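Local coordinates for protein TagI restriction endonuclease (Thermocrispum agreste, PDB 6GHS) that cuts DNA in a modification-dependent way, probably recognising 5-methylcytosine or 5-hydroxymethylcytosine through its SRA domain and cleaving through an HNH nuclease domain, at residues G40-G45 / G90-V95; L94-L99 / V219-Y224; Y128-H133 / C147-V152; G161-N166 / R194-V199; K200-W205 / S244-L249. One frame throughout, in Å; residues are numbered along the deposited sequence.

How the contacts relate
The five contacts run from the SRA domain, across the connection between domains, into the HNH nuclease. Contacts 1 and 2 share helix 89-100, and their centres lie about 8 Å apart. Contact 3, the pairing of strands 122-137 and 145-153 in the SRA sheet, carries the face on which that helix packs. Contact 2 joins the same helix to the HNH part, 120 residues further along the chain, and its Asp220 meets His133 of contact 3. Contacts 4 and 5 both use helix 196-206, first at its start and then further along it, with centres about 12 Å apart. Contacts 3 and 5 are the most widely separated pair, their centres about 25 Å apart on opposite sides of the chain's centre.

Contact 1 (G40-G45 / G90-V95); sequences GTAKQG and GNAGLV
The end of strand 38-41 and the turn after it run close to helix 89-100, with the CA atoms of Gly40 and Gly90 4.7 Å apart and those of Gly45 and Gly93 4.1 Å apart. Such an approach shows how glycine lets two backbones replace side chains as the packing surface. Gly93 faces the turn directly: Thr41 O lies 3.2 Å from Gly93 CA, and a CB on Gly93 would run into the backbone around Thr41 N. From the far arm of the turn, Gly45 CA offers a C-H to Gly93 O at 3.5 Å. The backbone angles of Gly45 would not readily accept another residue. Alanine supplies the side-chain part, CB of Ala42 touching CB of Ala92 at 3.4 Å. On other sides of the helix, Leu94 packs on Ile38, Val130 and Phe149, while Asn91 is held through ND2 by the carbonyls of His70 and Asp85. The turn itself is closed by Gly45 N donating to Thr41 O at 3.0 Å, with the opposing Thr41 N to Gly45 O bond weak. The whole is a beta hairpin with a three-residue connection, strand 38-41 to strand 45-51, laid on a helix of the SRA domain.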
# COMPACT_ATOMS: atom_id res chain seq x y z
N GLY A 40 17.05 -16.45 6.96
CA GLY A 40 17.04 -14.99 7.02
C GLY A 40 17.93 -14.31 8.03
O GLY A 40 18.44 -14.93 8.97
N THR A 41 18.07 -13.00 7.84
CA THR A 41 19.03 -12.16 8.56
C THR A 41 18.42 -10.76 8.76
O THR A 41 17.72 -10.25 7.89
CB THR A 41 20.35 -12.12 7.76
OG1 THR A 41 21.08 -13.31 8.05
CG2 THR A 41 21.26 -10.94 8.11
N ALA A 42 18.68 -10.16 9.91
CA ALA A 42 18.12 -8.85 10.25
C ALA A 42 18.47 -7.76 9.24
O ALA A 42 17.65 -6.88 8.97
CB ALA A 42 18.59 -8.42 11.63
N LYS A 43 19.68 -7.82 8.69
CA LYS A 43 20.20 -6.82 7.74
C LYS A 43 19.51 -6.94 6.39
O LYS A 43 18.98 -5.95 5.89
CB LYS A 43 21.72 -6.95 7.56
CG LYS A 43 22.57 -6.41 8.72
CD LYS A 43 22.59 -7.32 9.95
CE LYS A 43 23.36 -6.70 11.12
NZ LYS A 43 23.12 -7.40 12.43
N GLN A 44 19.46 -8.15 5.84
CA GLN A 44 19.09 -8.37 4.42
C GLN A 44 17.64 -8.80 4.16
O GLN A 44 17.16 -8.60 3.04
CB GLN A 44 20.09 -9.30 3.70
CG GLN A 44 20.66 -10.49 4.48
CD GLN A 44 21.65 -11.32 3.66
OE1 GLN A 44 21.81 -12.51 3.90
NE2 GLN A 44 22.30 -10.70 2.69
N GLY A 45 16.96 -9.33 5.17
CA GLY A 45 15.57 -9.81 5.04
C GLY A 45 15.54 -11.32 5.06
O GLY A 45 16.58 -11.96 5.07
N GLY A 90 16.36 -14.66 12.14
CA GLY A 90 15.21 -15.13 11.39
C GLY A 90 13.96 -14.36 11.70
O GLY A 90 13.18 -14.06 10.80
N ASN A 91 13.76 -14.06 12.98
CA ASN A 91 12.64 -13.23 13.38
C ASN A 91 12.79 -11.82 12.83
O ASN A 91 11.85 -11.27 12.28
CB ASN A 91 12.49 -13.17 14.89
CG ASN A 91 12.15 -14.51 15.50
OD1 ASN A 91 11.79 -15.45 14.79
ND2 ASN A 91 12.29 -14.61 16.82
N ALA A 92 13.97 -11.26 13.00
CA ALA A 92 14.23 -9.90 12.54
C ALA A 92 14.10 -9.83 11.04
O ALA A 92 13.45 -8.94 10.52
CB ALA A 92 15.60 -9.42 12.97
N GLY A 93 14.69 -10.79 10.34
CA GLY A 93 14.68 -10.83 8.88
C GLY A 93 13.26 -10.87 8.34
O GLY A 93 12.96 -10.22 7.34
N LEU A 94 12.41 -11.63 9.01
CA LEU A 94 11.01 -11.70 8.61
C LEU A 94 10.26 -10.37 8.74
O LEU A 94 9.37 -10.10 7.95
CB LEU A 94 10.28 -12.79 9.40
CG LEU A 94 10.20 -14.16 8.76
CD1 LEU A 94 9.59 -15.12 9.76
CD2 LEU A 94 9.37 -14.13 7.48
N VAL A 95 10.59 -9.56 9.74
CA VAL A 95 9.97 -8.25 9.88
C VAL A 95 10.50 -7.32 8.79
O VAL A 95 9.76 -6.54 8.21
CB VAL A 95 10.24 -7.59 11.25
CG1 VAL A 95 9.61 -6.19 11.30
CG2 VAL A 95 9.70 -8.46 12.38

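Contact 2 (L94-L99 / V219-Y224); sequences LVRSQL and VDVGPY
Arg96 starts with CG anti to the backbone N (chi1 178°) and then bends twice, at chi2 (55°) and chi3 (62°), which carries its guanidinium from helix 89-100 over to the carbonyl of Pro223. The partner segment is the tip of a beta hairpin, strands 217-218 and 223-229 of the HNH nuclease, so the contact is a joint between the SRA and HNH parts. The turn is tied by Val219 N donating to Gly222 O. Arg96 grips one acceptor with both terminal nitrogens: NH2 lies 2.7 Å from Pro223 O and NH1 3.0 Å, with the oxygen in the guanidinium plane. NH1 also forms a salt bridge with Glu100, which is likely to set the group's rotation. Beside this polar grip runs an apolar row. Val95 CG1, anti to its backbone N, meets Val221 CG1 tip to tip at 3.5 Å. Leu99 sends CD1 to Val219 CG2 at 3.6 Å and past Val221 CG1, and its CB lies 3.9 Å from Tyr224 CD1. Asn259 of the second subunit packs on Leu99 and Val219, so the joint also borders the dimer contact. Leu99 O, for its part, lies at the edge of the Tyr224 ring, 3.8 Å from CE1.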
# COMPACT_ATOMS: atom_id res chain seq x y z
N LEU A 94 12.41 -11.63 9.01
CA LEU A 94 11.01 -11.70 8.61
C LEU A 94 10.26 -10.37 8.74
O LEU A 94 9.37 -10.10 7.95
CB LEU A 94 10.28 -12.79 9.40
CG LEU A 94 10.20 -14.16 8.76
CD1 LEU A 94 9.59 -15.12 9.76
CD2 LEU A 94 9.37 -14.13 7.48
N VAL A 95 10.59 -9.56 9.74
CA VAL A 95 9.97 -8.25 9.88
C VAL A 95 10.50 -7.32 8.79
O VAL A 95 9.76 -6.54 8.21
CB VAL A 95 10.24 -7.59 11.25
CG1 VAL A 95 9.61 -6.19 11.30
CG2 VAL A 95 9.70 -8.46 12.38
N ARG A 96 11.80 -7.42 8.55
CA ARG A 96 12.45 -6.63 7.52
C ARG A 96 11.90 -7.00 6.14
O ARG A 96 11.84 -6.15 5.28
CB ARG A 96 13.96 -6.83 7.61
CG ARG A 96 14.81 -6.11 6.58
CD ARG A 96 14.58 -4.62 6.54
NE ARG A 96 14.90 -3.93 7.79
CZ ARG A 96 14.58 -2.65 8.05
NH1 ARG A 96 13.91 -1.91 7.16
NH2 ARG A 96 14.92 -2.10 9.22
N SER A 97 11.49 -8.25 5.94
CA SER A 97 10.81 -8.63 4.70
C SER A 97 9.47 -7.94 4.57
O SER A 97 9.12 -7.45 3.50
CB SER A 97 10.63 -10.15 4.59
OG SER A 97 11.80 -10.75 4.07
N GLN A 98 8.71 -7.94 5.66
CA GLN A 98 7.42 -7.27 5.74
C GLN A 98 7.57 -5.79 5.39
O GLN A 98 6.84 -5.28 4.54
CB GLN A 98 6.85 -7.42 7.15
CG GLN A 98 5.43 -6.91 7.34
CD GLN A 98 5.24 -6.14 8.64
OE1 GLN A 98 5.18 -6.72 9.73
NE2 GLN A 98 5.13 -4.82 8.53
N LEU A 99 8.53 -5.11 6.01
CA LEU A 99 8.72 -3.67 5.78
C LEU A 99 9.20 -3.30 4.37
O LEU A 99 8.71 -2.34 3.77
CB LEU A 99 9.68 -3.09 6.80
CG LEU A 99 9.23 -3.15 8.26
CD1 LEU A 99 10.32 -2.52 9.13
CD2 LEU A 99 7.88 -2.49 8.51
N VAL A 219 11.08 1.79 13.87
CA VAL A 219 10.10 0.79 14.31
C VAL A 219 10.80 -0.28 15.17
O VAL A 219 12.01 -0.14 15.49
CB VAL A 219 9.30 0.19 13.12
CG1 VAL A 219 8.56 1.29 12.37
CG2 VAL A 219 10.18 -0.57 12.14
N ASP A 220 10.06 -1.32 15.57
CA ASP A 220 10.57 -2.33 16.50
C ASP A 220 11.86 -2.97 16.04
O ASP A 220 12.80 -3.06 16.81
CB ASP A 220 9.52 -3.41 16.87
CG ASP A 220 8.95 -4.16 15.66
OD1 ASP A 220 9.19 -3.78 14.50
OD2 ASP A 220 8.22 -5.15 15.88
N VAL A 221 11.92 -3.38 14.79
CA VAL A 221 13.10 -4.06 14.28
C VAL A 221 14.25 -3.12 13.91
O VAL A 221 15.39 -3.56 13.86
CB VAL A 221 12.75 -5.00 13.09
CG1 VAL A 221 12.46 -4.23 11.81
CG2 VAL A 221 13.88 -6.00 12.85
N GLY A 222 13.96 -1.85 13.64
CA GLY A 222 14.99 -0.93 13.20
C GLY A 222 14.45 0.22 12.38
O GLY A 222 13.30 0.57 12.57
N PRO A 223 15.28 0.83 11.48
CA PRO A 223 14.89 1.98 10.66
C PRO A 223 13.97 1.62 9.52
O PRO A 223 14.02 0.49 9.03
CB PRO A 223 16.22 2.48 10.06
CG PRO A 223 17.30 1.70 10.74
CD PRO A 223 16.67 0.43 11.19
N TYR A 224 13.16 2.58 9.08
CA TYR A 224 12.17 2.37 8.04
C TYR A 224 12.06 3.56 7.08
O TYR A 224 12.00 4.71 7.51
CB TYR A 224 10.80 2.13 8.67
CG TYR A 224 9.73 2.02 7.63
CD1 TYR A 224 9.54 0.84 6.93
CD2 TYR A 224 8.94 3.12 7.28
CE1 TYR A 224 8.57 0.73 5.95
CE2 TYR A 224 7.99 3.01 6.29
CZ TYR A 224 7.81 1.81 5.64
OH TYR A 224 6.87 1.70 4.66

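Contact 3 (Y128-H133 / C147-V152); sequences YKVVAH and CQFQLV
His133 has its CG in the crowded position between backbone N and carbonyl carbon (chi1 68°), a torsion that swings the imidazole away from the neighbouring strand and leaves CB to touch Phe149 CD2 at 3.7 Å. Phe149 takes the other course, CG anti to its carbonyl carbon, so its ring meets His133 CB and Val130 CG1 obliquely and reaches Leu94 and Val95 of helix 89-100. On the same face Val130 and Leu151 lie side by side, CG2 4.2 Å from CD2. The opposite face carries Lys129, Gln150 and Val152. Gln150 is extended, CG anti to the backbone N, and its OE1 stands 3.9 Å from Val131 CG1 while NE2 bonds to Glu64. Val131 also turns CG2 onto Val152 CG2 at 3.8 Å.

The backbones form an antiparallel hairpin. Lys129 and Val152 are a hydrogen-bonded pair, linked both ways, with Lys129 N 2.8 Å from Val152 O. At Val131, whose psi is -44°, the strand gains a residue: Val131 N donates to Gln150 O at 2.9 Å, while Gln150 N answers to Ala132 O. This is a classic beta bulge. Both imidazole nitrogens of His133 bond to oxygens, ND1 to Gln98 OE1 and NE2 to the carboxylate of Asp220, which would probably favour a positively charged ring.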
# COMPACT_ATOMS: atom_id res chain seq x y z
N TYR A 128 5.00 -15.94 -0.79
CA TYR A 128 4.04 -15.25 0.07
C TYR A 128 4.62 -13.90 0.51
O TYR A 128 5.84 -13.67 0.47
CB TYR A 128 3.74 -16.08 1.31
CG TYR A 128 2.89 -17.30 1.06
CD1 TYR A 128 3.29 -18.30 0.16
CD2 TYR A 128 1.69 -17.48 1.75
CE1 TYR A 128 2.51 -19.42 -0.05
CE2 TYR A 128 0.90 -18.60 1.54
CZ TYR A 128 1.31 -19.57 0.64
OH TYR A 128 0.53 -20.69 0.43
N LYS A 129 3.72 -13.02 0.93
CA LYS A 129 4.03 -11.67 1.36
C LYS A 129 3.83 -11.67 2.86
O LYS A 129 2.89 -12.28 3.34
CB LYS A 129 3.05 -10.70 0.70
CG LYS A 129 3.18 -9.22 1.03
CD LYS A 129 1.95 -8.47 0.47
CE LYS A 129 1.96 -6.97 0.72
NZ LYS A 129 3.00 -6.28 -0.09
N VAL A 130 4.74 -11.04 3.60
CA VAL A 130 4.57 -10.90 5.05
C VAL A 130 3.81 -9.60 5.26
O VAL A 130 4.21 -8.55 4.73
CB VAL A 130 5.92 -10.85 5.80
CG1 VAL A 130 5.70 -10.88 7.30
CG2 VAL A 130 6.81 -12.01 5.36
N VAL A 131 2.72 -9.65 6.02
CA VAL A 131 1.81 -8.52 6.15
C VAL A 131 1.87 -7.86 7.53
O VAL A 131 1.87 -6.63 7.62
CB VAL A 131 0.37 -8.95 5.80
CG1 VAL A 131 -0.63 -7.86 6.16
CG2 VAL A 131 0.29 -9.29 4.32
N ALA A 132 1.91 -8.65 8.59
CA ALA A 132 2.00 -8.11 9.94
C ALA A 132 2.75 -9.04 10.85
O ALA A 132 2.95 -10.20 10.50
CB ALA A 132 0.60 -7.87 10.50
N HIS A 133 3.15 -8.53 12.01
CA HIS A 133 3.77 -9.35 13.04
C HIS A 133 3.37 -8.90 14.44
O HIS A 133 3.02 -7.76 14.66
CB HIS A 133 5.28 -9.32 12.91
CG HIS A 133 5.87 -7.99 13.24
ND1 HIS A 133 6.20 -7.07 12.27
CD2 HIS A 133 6.17 -7.41 14.43
CE1 HIS A 133 6.69 -5.98 12.85
NE2 HIS A 133 6.69 -6.17 14.16
N CYS A 147 7.00 -14.80 18.95
CA CYS A 147 6.82 -13.90 17.84
C CYS A 147 5.99 -14.57 16.75
O CYS A 147 6.17 -15.75 16.50
CB CYS A 147 8.19 -13.56 17.29
SG CYS A 147 8.14 -12.15 16.19
N GLN A 148 5.09 -13.85 16.10
CA GLN A 148 4.26 -14.44 15.04
C GLN A 148 4.09 -13.53 13.83
O GLN A 148 4.15 -12.32 13.94
CB GLN A 148 2.89 -14.82 15.58
CG GLN A 148 2.83 -16.23 16.15
CD GLN A 148 1.45 -16.61 16.64
OE1 GLN A 148 0.73 -15.80 17.22
NE2 GLN A 148 1.08 -17.87 16.42
N PHE A 149 3.88 -14.15 12.68
CA PHE A 149 3.80 -13.44 11.42
C PHE A 149 2.55 -13.87 10.67
O PHE A 149 2.09 -15.00 10.82
CB PHE A 149 5.06 -13.72 10.58
CG PHE A 149 6.34 -13.38 11.28
CD1 PHE A 149 6.94 -14.29 12.14
CD2 PHE A 149 6.93 -12.13 11.12
CE1 PHE A 149 8.11 -13.97 12.80
CE2 PHE A 149 8.10 -11.80 11.79
CZ PHE A 149 8.69 -12.72 12.63
N GLN A 150 1.98 -12.95 9.90
CA GLN A 150 0.91 -13.25 8.98
C GLN A 150 1.44 -13.22 7.54
O GLN A 150 1.97 -12.20 7.09
CB GLN A 150 -0.21 -12.24 9.15
CG GLN A 150 -1.51 -12.65 8.48
CD GLN A 150 -2.56 -11.57 8.55
OE1 GLN A 150 -2.24 -10.38 8.59
NE2 GLN A 150 -3.82 -11.98 8.57
N LEU A 151 1.31 -14.35 6.83
CA LEU A 151 1.76 -14.46 5.43
C LEU A 151 0.58 -14.72 4.49
O LEU A 151 -0.29 -15.52 4.80
CB LEU A 151 2.83 -15.54 5.27
CG LEU A 151 4.17 -15.21 5.93
CD1 LEU A 151 4.18 -15.61 7.39
CD2 LEU A 151 5.34 -15.89 5.23
N VAL A 152 0.57 -14.02 3.36
CA VAL A 152 -0.52 -14.06 2.37
C VAL A 152 0.08 -14.40 1.01
O VAL A 152 1.11 -13.83 0.62
CB VAL A 152 -1.22 -12.69 2.23
CG1 VAL A 152 -2.25 -12.71 1.10
CG2 VAL A 152 -1.88 -12.28 3.54

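Contact 4 (G161-N166 / R194-V199); sequences GVVVDN and RSAQVV
Backbone hydrogen bonds fix the register of the two segments. Val164 N donates a hydrogen bond to Arg194 O at 3.2 Å, almost along the C=O axis, and Ala196 N donates one to Val164 O at 3.0 Å, standing well above that carbonyl's plane. A C-H contact from Val163 CA to Arg194 O, 3.4 Å, adds to the same ladder. These bonds make a short, weakly bonded parallel pair of strands, 163-164 beside 194-195, and the second strand passes directly into helix 196-206. Ser195 holds the N-cap position of that helix, its N donating to Asp241, and Val164 O takes up the N-H of Ala196, the first residue of the helix.

The apolar part centres on Val163, which also packs on Leu102. Its CG2, in the crowded position between backbone N and carbonyl carbon, sits 4.1 Å from Ala196 CB; its CG1 reaches Val199 CG2 at 4.3 Å and lies over one face of the Arg194 guanidinium, offset toward the rim. An alanine here would remove both methyl branches and would probably loosen the packing of strand 163-164 on the start of the helix and on the arginine. Of the polar side chains, Asp165 OD1 comes 3.8 Å from Gln197 CG, the two chains crossing obliquely.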
# COMPACT_ATOMS: atom_id res chain seq x y z
N GLY A 161 2.76 -5.38 -4.83
CA GLY A 161 3.77 -4.34 -4.61
C GLY A 161 5.16 -4.83 -4.23
O GLY A 161 5.98 -4.05 -3.74
N VAL A 162 5.43 -6.11 -4.48
CA VAL A 162 6.68 -6.73 -4.05
C VAL A 162 7.88 -6.39 -4.94
O VAL A 162 7.73 -5.97 -6.09
CB VAL A 162 6.56 -8.28 -3.90
CG1 VAL A 162 5.53 -8.62 -2.82
CG2 VAL A 162 6.23 -8.98 -5.22
N VAL A 163 9.06 -6.58 -4.36
CA VAL A 163 10.33 -6.34 -5.02
C VAL A 163 11.14 -7.64 -4.99
O VAL A 163 11.23 -8.30 -3.95
CB VAL A 163 11.10 -5.15 -4.39
CG1 VAL A 163 10.36 -3.85 -4.63
CG2 VAL A 163 11.33 -5.32 -2.89
N VAL A 164 11.72 -8.03 -6.13
CA VAL A 164 12.46 -9.30 -6.26
C VAL A 164 13.88 -9.05 -6.79
O VAL A 164 14.14 -8.02 -7.42
CB VAL A 164 11.71 -10.31 -7.16
CG1 VAL A 164 10.27 -10.49 -6.69
CG2 VAL A 164 11.75 -9.90 -8.64
N ASP A 165 14.77 -10.02 -6.55
CA ASP A 165 16.20 -9.86 -6.88
C ASP A 165 16.49 -9.95 -8.38
O ASP A 165 17.19 -9.08 -8.91
CB ASP A 165 17.08 -10.86 -6.10
CG ASP A 165 17.86 -10.20 -4.97
OD1 ASP A 165 18.33 -9.05 -5.13
OD2 ASP A 165 18.04 -10.85 -3.92
N ASN A 166 15.98 -10.99 -9.04
CA ASN A 166 16.13 -11.14 -10.51
C ASN A 166 14.75 -11.06 -11.21
O ASN A 166 13.97 -12.02 -11.15
CB ASN A 166 16.89 -12.44 -10.85
CG ASN A 166 17.83 -12.28 -12.05
OD1 ASN A 166 17.49 -11.64 -13.05
ND2 ASN A 166 19.00 -12.88 -11.96
N ARG A 194 9.67 -4.96 -9.90
CA ARG A 194 10.64 -3.95 -9.49
C ARG A 194 11.86 -4.57 -8.81
O ARG A 194 11.73 -5.53 -8.05
CB ARG A 194 9.97 -3.00 -8.53
CG ARG A 194 8.68 -2.38 -9.04
CD ARG A 194 7.94 -1.65 -7.93
NE ARG A 194 8.87 -0.87 -7.12
CZ ARG A 194 8.55 -0.22 -6.01
NH1 ARG A 194 7.30 -0.20 -5.57
NH2 ARG A 194 9.51 0.45 -5.35
N SER A 195 13.03 -3.99 -9.06
CA SER A 195 14.29 -4.54 -8.56
C SER A 195 14.46 -4.22 -7.09
O SER A 195 14.42 -3.06 -6.70
CB SER A 195 15.48 -4.00 -9.35
OG SER A 195 16.67 -4.71 -9.04
N ALA A 196 14.65 -5.26 -6.29
CA ALA A 196 14.95 -5.13 -4.87
C ALA A 196 16.27 -4.42 -4.62
O ALA A 196 16.38 -3.61 -3.69
CB ALA A 196 14.97 -6.51 -4.22
N GLN A 197 17.27 -4.75 -5.44
CA GLN A 197 18.63 -4.18 -5.33
C GLN A 197 18.65 -2.65 -5.37
O GLN A 197 19.42 -2.01 -4.64
CB GLN A 197 19.55 -4.75 -6.44
CG GLN A 197 20.40 -5.94 -6.01
CD GLN A 197 21.58 -5.53 -5.14
OE1 GLN A 197 21.56 -5.72 -3.92
NE2 GLN A 197 22.60 -4.94 -5.76
N VAL A 198 17.78 -2.08 -6.21
CA VAL A 198 17.74 -0.64 -6.45
C VAL A 198 17.33 0.09 -5.17
O VAL A 198 18.02 1.02 -4.72
CB VAL A 198 16.77 -0.31 -7.63
CG1 VAL A 198 16.57 1.19 -7.79
CG2 VAL A 198 17.31 -0.88 -8.93
N VAL A 199 16.24 -0.39 -4.57
CA VAL A 199 15.68 0.13 -3.33
C VAL A 199 16.72 0.03 -2.23
O VAL A 199 17.03 1.01 -1.55
CB VAL A 199 14.40 -0.65 -2.90
CG1 VAL A 199 13.68 0.05 -1.76
CG2 VAL A 199 13.44 -0.84 -4.07

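Contact 5 (K200-W205 / S244-L249); sequences KNVKGW and SNMLCL
From helix 196-206 the CB of Val202 points toward strand 246-249 and divides into two methyls that take up different neighbours. CG1, anti to the backbone N (chi1 169°), lies over the strand's backbone, 3.8 Å from Cys248 N, and also meets Cys248 CB at 4.1 Å and Met246 CG at 4.1 Å. CG2, anti to the carbonyl carbon, meets the sulphur, with Met246 SD 4.0 Å away. Met246 leaves its strand with CG anti to the backbone N and is bent at chi3 (-70°), its sulphur also packing on Val198 of the same helix.

The axis of helix segment 200-205 crosses that of strand 246-249 at -49°, 7.9 Å away at closest. That strand pairs with 223-229 and is followed by helix 251-258, the order of elements of the ββα-metal fold of HNH nucleases, and helix 196-206 packs against strand 246-249 of its sheet through Val198 and Val202. An alanine at Val202 would strip off both methyls, and the fit of helix and strand around Met246 and Cys248 would probably suffer.

Next along the helix, Lys203 passes its CG 4.4 Å from Cys248 SG, while its NZ goes on to Ser225 O and to a salt bridge with Glu100. Cys248 is no zinc ligand: the zinc ion, about 9 Å from the Cys248 side chain, is held by Cys210, Cys213, Cys250 and Asp253.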
# COMPACT_ATOMS: atom_id res chain seq x y z
N LYS A 200 17.25 -1.19 -2.07
CA LYS A 200 18.23 -1.51 -1.04
C LYS A 200 19.47 -0.61 -1.08
O LYS A 200 19.99 -0.24 -0.03
CB LYS A 200 18.64 -2.98 -1.14
CG LYS A 200 19.25 -3.53 0.14
CD LYS A 200 20.05 -4.81 -0.09
CE LYS A 200 20.72 -5.27 1.20
NZ LYS A 200 21.39 -6.60 1.08
N ASN A 201 19.94 -0.27 -2.28
CA ASN A 201 21.08 0.66 -2.44
C ASN A 201 20.76 2.05 -1.92
O ASN A 201 21.52 2.64 -1.15
CB ASN A 201 21.49 0.79 -3.92
CG ASN A 201 22.33 -0.37 -4.43
OD1 ASN A 201 23.07 -1.00 -3.67
ND2 ASN A 201 22.22 -0.65 -5.72
N VAL A 202 19.63 2.56 -2.39
CA VAL A 202 19.23 3.94 -2.16
C VAL A 202 18.99 4.16 -0.68
O VAL A 202 19.44 5.16 -0.11
CB VAL A 202 17.97 4.28 -2.98
CG1 VAL A 202 17.38 5.62 -2.56
CG2 VAL A 202 18.30 4.28 -4.47
N LYS A 203 18.28 3.22 -0.05
CA LYS A 203 18.03 3.27 1.40
C LYS A 203 19.31 3.06 2.23
O LYS A 203 19.49 3.71 3.26
CB LYS A 203 16.98 2.24 1.82
CG LYS A 203 15.58 2.51 1.31
CD LYS A 203 14.61 1.50 1.91
CE LYS A 203 13.19 1.74 1.47
NZ LYS A 203 12.28 0.74 2.09
N GLY A 204 20.18 2.15 1.77
CA GLY A 204 21.49 1.93 2.39
C GLY A 204 22.41 3.14 2.36
O GLY A 204 23.07 3.44 3.35
N TRP A 205 22.46 3.83 1.22
CA TRP A 205 23.29 5.04 1.11
C TRP A 205 22.83 6.17 2.00
O TRP A 205 23.65 6.96 2.47
CB TRP A 205 23.32 5.56 -0.33
CG TRP A 205 24.05 4.69 -1.29
CD1 TRP A 205 25.15 3.92 -1.04
CD2 TRP A 205 23.76 4.52 -2.68
NE1 TRP A 205 25.55 3.27 -2.17
CE2 TRP A 205 24.71 3.62 -3.20
CE3 TRP A 205 22.78 5.04 -3.54
CZ2 TRP A 205 24.72 3.22 -4.55
CZ3 TRP A 205 22.79 4.65 -4.88
CH2 TRP A 205 23.75 3.75 -5.37
N SER A 244 19.14 6.22 -9.84
CA SER A 244 19.10 7.63 -10.27
C SER A 244 17.68 8.22 -10.42
O SER A 244 17.51 9.45 -10.48
CB SER A 244 19.89 7.80 -11.57
OG SER A 244 19.52 6.82 -12.52
N ASN A 245 16.68 7.34 -10.49
CA ASN A 245 15.28 7.74 -10.62
C ASN A 245 14.52 7.38 -9.33
O ASN A 245 13.40 6.89 -9.39
CB ASN A 245 14.71 7.02 -11.83
CG ASN A 245 13.28 7.40 -12.13
OD1 ASN A 245 12.84 8.51 -11.85
ND2 ASN A 245 12.53 6.46 -12.70
N MET A 246 15.13 7.63 -8.18
CA MET A 246 14.55 7.22 -6.90
C MET A 246 15.06 8.08 -5.76
O MET A 246 16.22 8.47 -5.75
CB MET A 246 14.90 5.77 -6.61
CG MET A 246 14.34 5.28 -5.29
SD MET A 246 14.40 3.50 -5.15
CE MET A 246 13.15 3.02 -6.34
N LEU A 247 14.17 8.35 -4.80
CA LEU A 247 14.52 9.06 -3.56
C LEU A 247 14.11 8.23 -2.35
O LEU A 247 13.05 7.61 -2.35
CB LEU A 247 13.77 10.39 -3.46
CG LEU A 247 13.91 11.40 -4.60
CD1 LEU A 247 12.76 12.40 -4.52
CD2 LEU A 247 15.25 12.09 -4.54
N CYS A 248 14.95 8.22 -1.32
CA CYS A 248 14.56 7.69 -0.01
C CYS A 248 13.75 8.76 0.74
O CYS A 248 14.23 9.86 0.98
CB CYS A 248 15.81 7.33 0.79
SG CYS A 248 15.52 6.76 2.47
N LEU A 249 12.50 8.43 1.09
CA LEU A 249 11.58 9.36 1.76
C LEU A 249 10.81 8.72 2.90
O LEU A 249 10.55 7.52 2.88
CB LEU A 249 10.53 9.85 0.78
CG LEU A 249 10.98 10.54 -0.49
CD1 LEU A 249 9.75 10.85 -1.33
CD2 LEU A 249 11.74 11.81 -0.18